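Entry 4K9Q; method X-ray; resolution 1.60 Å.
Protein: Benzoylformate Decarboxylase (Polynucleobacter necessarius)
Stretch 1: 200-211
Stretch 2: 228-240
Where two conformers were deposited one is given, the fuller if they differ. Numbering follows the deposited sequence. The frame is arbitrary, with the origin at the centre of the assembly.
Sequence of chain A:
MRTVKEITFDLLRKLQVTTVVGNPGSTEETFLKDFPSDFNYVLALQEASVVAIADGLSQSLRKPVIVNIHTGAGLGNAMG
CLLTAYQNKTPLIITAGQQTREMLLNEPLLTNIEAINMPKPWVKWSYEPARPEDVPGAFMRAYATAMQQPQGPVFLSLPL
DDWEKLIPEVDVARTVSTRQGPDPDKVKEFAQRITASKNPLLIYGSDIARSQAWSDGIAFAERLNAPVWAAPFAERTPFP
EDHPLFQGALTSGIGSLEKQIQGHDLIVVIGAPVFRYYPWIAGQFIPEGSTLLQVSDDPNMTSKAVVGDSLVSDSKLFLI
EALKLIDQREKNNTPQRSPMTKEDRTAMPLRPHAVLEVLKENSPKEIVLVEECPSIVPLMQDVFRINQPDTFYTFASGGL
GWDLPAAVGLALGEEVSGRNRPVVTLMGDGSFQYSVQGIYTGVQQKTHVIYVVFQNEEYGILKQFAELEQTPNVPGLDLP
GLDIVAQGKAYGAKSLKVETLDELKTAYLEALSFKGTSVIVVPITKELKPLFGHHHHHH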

# COMPACT_ATOMS: atom_id res chain seq x y z
N PRO A 200 -34.30 -17.18 -23.75
CA PRO A 200 -33.15 -16.40 -23.25
C PRO A 200 -33.48 -14.92 -23.12
O PRO A 200 -34.34 -14.40 -23.83
CB PRO A 200 -32.10 -16.61 -24.34
CG PRO A 200 -32.89 -16.90 -25.58
CD PRO A 200 -34.07 -17.70 -25.10
N LEU A 201 -32.80 -14.25 -22.20
CA LEU A 201 -32.94 -12.80 -22.03
C LEU A 201 -31.55 -12.18 -22.05
O LEU A 201 -30.62 -12.70 -21.45
CB LEU A 201 -33.68 -12.49 -20.72
CG LEU A 201 -33.81 -11.02 -20.27
CD1 LEU A 201 -35.14 -10.77 -19.55
CD2 LEU A 201 -32.62 -10.65 -19.38
N LEU A 202 -31.41 -11.07 -22.77
CA LEU A 202 -30.12 -10.42 -22.92
C LEU A 202 -30.02 -9.18 -22.04
O LEU A 202 -30.96 -8.39 -21.97
CB LEU A 202 -29.88 -10.04 -24.38
CG LEU A 202 -29.70 -11.17 -25.38
CD1 LEU A 202 -29.72 -10.63 -26.79
CD2 LEU A 202 -28.41 -11.89 -25.11
N ILE A 203 -28.89 -9.03 -21.35
CA ILE A 203 -28.60 -7.82 -20.59
C ILE A 203 -27.30 -7.26 -21.14
O ILE A 203 -26.26 -7.92 -21.10
CB ILE A 203 -28.46 -8.10 -19.09
CG1 ILE A 203 -29.76 -8.70 -18.54
CG2 ILE A 203 -28.07 -6.81 -18.33
CD1 ILE A 203 -29.67 -9.08 -17.08
N TYR A 204 -27.35 -6.04 -21.68
CA TYR A 204 -26.17 -5.43 -22.30
C TYR A 204 -25.61 -4.30 -21.43
O TYR A 204 -26.37 -3.49 -20.89
CB TYR A 204 -26.53 -4.84 -23.67
CG TYR A 204 -26.67 -5.82 -24.81
CD1 TYR A 204 -26.57 -7.20 -24.61
CD2 TYR A 204 -26.89 -5.37 -26.11
CE1 TYR A 204 -26.69 -8.09 -25.68
CE2 TYR A 204 -27.01 -6.25 -27.17
CZ TYR A 204 -26.91 -7.60 -26.95
OH TYR A 204 -27.04 -8.46 -28.02
N GLY A 205 -24.29 -4.25 -21.31
CA GLY A 205 -23.63 -3.18 -20.59
C GLY A 205 -22.70 -2.38 -21.48
O GLY A 205 -22.56 -2.64 -22.68
N SER A 206 -22.02 -1.41 -20.87
CA SER A 206 -21.32 -0.39 -21.64
C SER A 206 -20.00 -0.77 -22.30
O SER A 206 -19.45 0.03 -23.03
CB SER A 206 -21.16 0.87 -20.79
OG SER A 206 -22.45 1.34 -20.43
N ASP A 207 -19.50 -1.98 -22.06
CA ASP A 207 -18.34 -2.45 -22.83
C ASP A 207 -18.69 -2.40 -24.31
O ASP A 207 -17.82 -2.16 -25.17
CB ASP A 207 -17.94 -3.90 -22.48
CG ASP A 207 -17.35 -4.05 -21.08
OD1 ASP A 207 -17.17 -3.03 -20.36
OD2 ASP A 207 -17.04 -5.22 -20.71
N ILE A 208 -19.96 -2.62 -24.62
CA ILE A 208 -20.44 -2.60 -26.00
C ILE A 208 -20.26 -1.21 -26.61
O ILE A 208 -19.92 -1.06 -27.78
CB ILE A 208 -21.91 -3.08 -26.08
CG1 ILE A 208 -21.98 -4.59 -25.81
CG2 ILE A 208 -22.55 -2.73 -27.43
CD1 ILE A 208 -23.38 -5.07 -25.50
N ALA A 209 -20.46 -0.17 -25.80
CA ALA A 209 -20.30 1.19 -26.27
C ALA A 209 -18.82 1.47 -26.54
O ALA A 209 -18.46 1.91 -27.63
CB ALA A 209 -20.86 2.18 -25.25
N ARG A 210 -17.98 1.19 -25.55
CA ARG A 210 -16.54 1.48 -25.65
C ARG A 210 -15.91 0.72 -26.82
O ARG A 210 -15.09 1.28 -27.55
CB ARG A 210 -15.82 1.15 -24.34
CG ARG A 210 -15.97 2.21 -23.25
CD ARG A 210 -15.29 1.77 -21.95
NE ARG A 210 -16.00 0.68 -21.28
CZ ARG A 210 -17.01 0.87 -20.43
NH1 ARG A 210 -17.41 2.10 -20.13
NH2 ARG A 210 -17.60 -0.18 -19.87
N SER A 211 -16.30 -0.54 -26.99
CA SER A 211 -15.69 -1.41 -28.01
C SER A 211 -16.31 -1.24 -29.39
O SER A 211 -15.94 -1.95 -30.33
CB SER A 211 -15.79 -2.88 -27.59
OG SER A 211 -17.14 -3.30 -27.56
N VAL A 228 -34.05 -7.38 -24.79
CA VAL A 228 -32.79 -6.80 -24.36
C VAL A 228 -33.05 -5.76 -23.27
O VAL A 228 -33.90 -4.90 -23.42
CB VAL A 228 -32.06 -6.13 -25.54
CG1 VAL A 228 -30.83 -5.39 -25.06
CG2 VAL A 228 -31.69 -7.18 -26.60
N TRP A 229 -32.31 -5.86 -22.17
CA TRP A 229 -32.35 -4.84 -21.13
C TRP A 229 -30.98 -4.22 -21.01
O TRP A 229 -29.98 -4.90 -21.20
CB TRP A 229 -32.67 -5.47 -19.78
CG TRP A 229 -34.08 -5.97 -19.64
CD1 TRP A 229 -34.58 -7.15 -20.09
CD2 TRP A 229 -35.15 -5.29 -18.98
NE1 TRP A 229 -35.91 -7.26 -19.75
CE2 TRP A 229 -36.28 -6.13 -19.07
CE3 TRP A 229 -35.27 -4.06 -18.32
CZ2 TRP A 229 -37.52 -5.78 -18.53
CZ3 TRP A 229 -36.50 -3.71 -17.78
CH2 TRP A 229 -37.60 -4.56 -17.89
N ALA A 230 -30.93 -2.95 -20.64
CA ALA A 230 -29.65 -2.34 -20.28
C ALA A 230 -29.32 -2.72 -18.84
O ALA A 230 -30.20 -2.71 -17.96
CB ALA A 230 -29.71 -0.81 -20.45
N ALA A 231 -28.06 -3.08 -18.59
CA ALA A 231 -27.61 -3.36 -17.23
C ALA A 231 -27.89 -2.16 -16.32
O ALA A 231 -27.95 -1.03 -16.80
CB ALA A 231 -26.13 -3.70 -17.24
N PRO A 232 -28.06 -2.41 -15.01
CA PRO A 232 -28.26 -1.28 -14.09
C PRO A 232 -27.08 -0.32 -14.14
O PRO A 232 -25.93 -0.76 -14.23
CB PRO A 232 -28.33 -1.95 -12.70
CG PRO A 232 -27.62 -3.27 -12.88
CD PRO A 232 -27.94 -3.69 -14.30
N PHE A 233 -27.37 0.98 -14.09
CA PHE A 233 -26.30 1.97 -14.08
C PHE A 233 -25.31 1.81 -15.24
O PHE A 233 -24.10 1.92 -15.06
CB PHE A 233 -25.59 1.98 -12.73
CG PHE A 233 -26.38 2.68 -11.67
CD1 PHE A 233 -26.34 4.06 -11.58
CD2 PHE A 233 -27.19 1.97 -10.79
CE1 PHE A 233 -27.08 4.73 -10.62
CE2 PHE A 233 -27.93 2.64 -9.83
CZ PHE A 233 -27.88 4.01 -9.75
N ALA A 234 -25.85 1.56 -16.43
CA ALA A 234 -25.02 1.53 -17.63
C ALA A 234 -24.67 2.97 -18.01
O ALA A 234 -25.54 3.75 -18.38
CB ALA A 234 -25.74 0.82 -18.77
N GLU A 235 -23.38 3.28 -17.93
CA GLU A 235 -22.87 4.62 -18.11
C GLU A 235 -23.03 5.14 -19.53
O GLU A 235 -23.07 6.36 -19.76
CB GLU A 235 -21.39 4.66 -17.70
CG GLU A 235 -20.48 3.72 -18.52
CD GLU A 235 -20.28 2.36 -17.89
OE1 GLU A 235 -21.20 1.83 -17.22
OE2 GLU A 235 -19.19 1.80 -18.08
N ARG A 236 -23.08 4.21 -20.49
CA ARG A 236 -23.21 4.56 -21.91
C ARG A 236 -24.13 3.57 -22.60
O ARG A 236 -24.06 2.36 -22.37
CB ARG A 236 -21.84 4.56 -22.58
CG ARG A 236 -20.96 5.69 -22.09
CD ARG A 236 -19.58 5.56 -22.61
NE ARG A 236 -19.54 5.68 -24.06
CZ ARG A 236 -18.42 5.65 -24.76
NH1 ARG A 236 -17.27 5.52 -24.13
NH2 ARG A 236 -18.45 5.76 -26.09
N THR A 237 -25.01 4.10 -23.44
CA THR A 237 -26.07 3.33 -24.08
C THR A 237 -25.51 2.11 -24.82
O THR A 237 -24.67 2.25 -25.69
CB THR A 237 -26.83 4.22 -25.08
OG1 THR A 237 -27.23 5.44 -24.43
CG2 THR A 237 -28.06 3.49 -25.60
N PRO A 238 -25.98 0.90 -24.46
CA PRO A 238 -25.45 -0.26 -25.17
C PRO A 238 -26.34 -0.81 -26.30
O PRO A 238 -25.89 -1.70 -27.03
CB PRO A 238 -25.34 -1.31 -24.06
CG PRO A 238 -26.46 -0.98 -23.14
CD PRO A 238 -26.63 0.53 -23.20
N PHE A 239 -27.55 -0.30 -26.45
CA PHE A 239 -28.49 -0.86 -27.42
C PHE A 239 -29.51 0.23 -27.82
O PHE A 239 -29.92 1.04 -26.98
CB PHE A 239 -29.19 -2.07 -26.79
CG PHE A 239 -29.98 -2.92 -27.76
CD1 PHE A 239 -31.35 -2.78 -27.88
CD2 PHE A 239 -29.34 -3.89 -28.52
CE1 PHE A 239 -32.09 -3.57 -28.75
CE2 PHE A 239 -30.07 -4.69 -29.40
CZ PHE A 239 -31.45 -4.53 -29.52
N PRO A 240 -29.92 0.27 -29.10
CA PRO A 240 -30.88 1.31 -29.49
C PRO A 240 -32.17 1.20 -28.68
O PRO A 240 -32.81 0.15 -28.65
CB PRO A 240 -31.14 1.02 -30.97
CG PRO A 240 -30.68 -0.39 -31.19
CD PRO A 240 -29.53 -0.58 -30.24
O HOH W 1 -22.16 -0.96 -17.82
O HOH W 2 -16.70 4.87 -21.06

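Two short parallel strands, 201–204 and 228–230, lie side by side, and beyond them the chain of stretch 2 turns and passes over the loop and helix that follow the first strand. Together the stretches bury 817 Å² of surface, counting both sides.

Val228 opens the second strand opposite Leu202. Its side chain shares a face of the sheet with those of Leu202 and Tyr204: CG2 of Val228 lies 4.0 Å from CD1 of Leu202, and CG1 lies over one face of the Tyr204 ring, 4.1 Å from its CD2. A compact branched residue fills this buried space without needing any polar partner.

Trp229 carries much of the backbone pairing. Its N donates to Leu202 O (2.9 Å) and its O accepts from Tyr204 N (2.9 Å), so that one residue bridges two alternate residues of the neighbour, as parallel strands require. The CA-H groups add weaker contacts, such as Ile203 CA to Trp229 O at 3.3 Å. The indole, on the same face as Ile203, reaches back to Leu201, whose CD1 approaches Trp229 CD1 at 3.7 Å; the broad indole thus packs against a leucine two residues before Ile203, its partner in the sheet.

Ala230 pairs with Tyr204 and contributes mainly backbone. The ladder continues at Ala231, whose N donates to Tyr204 O at 2.9 Å. The small CB of Ala231 packs 3.8 Å from Ile203 CG2 and 4.2 Å from Gly205 CA. Gly205, with no side chain, meets stretch 2 through its backbone, its O 3.4 Å from Pro238 CB.

A type II turn from Ala231 to Ala234 then redirects the chain. Pro232 and Phe233 point away from stretch 1, whereas Ala234 points toward it, its CB 3.7 Å from Ser206 OG.

Glu235 supplies the charged link. Its OE2 accepts from Arg210 NH1 at 2.7 Å, in a salt bridge, and more weakly from Arg210 NH2 (3.1 Å). The same NH2 also binds Asp207 OD1 at 2.9 Å, so two acids hold one guanidinium. Glu235 OE1 receives a hydrogen bond from a water that in turn accepts one from Ser206 N.

Arg236 offers its carbonyl to the Ser206 hydroxyl: OG donates to Arg236 O at 2.7 Å. Serine suits this buried spot because its short side chain, pointing toward stretch 2, can satisfy a backbone oxygen. The long arginine side chain lies along the helix, with Ala209 CB over one face of its guanidinium and 3.7 Å from Arg236 CB. A second water accepts from Arg236 NH1 and Arg210 NH1, joining two like charges without direct pairing.

Thr237 turns its side chain away, but its O contacts Ala209 CB at 3.8 Å. Pro238 is a compact apolar wedge: its CB lies 3.7 Å from Tyr204 CB and 4.4 Å from Ile208 CB. Finally, Phe239 places CD2 3.6 Å from Tyr204 CE2, the rings meeting obliquely with planes at 74°. Tyr204 can bury its ring among these apolar neighbours because its hydroxyl is hydrogen-bonded elsewhere in the structure.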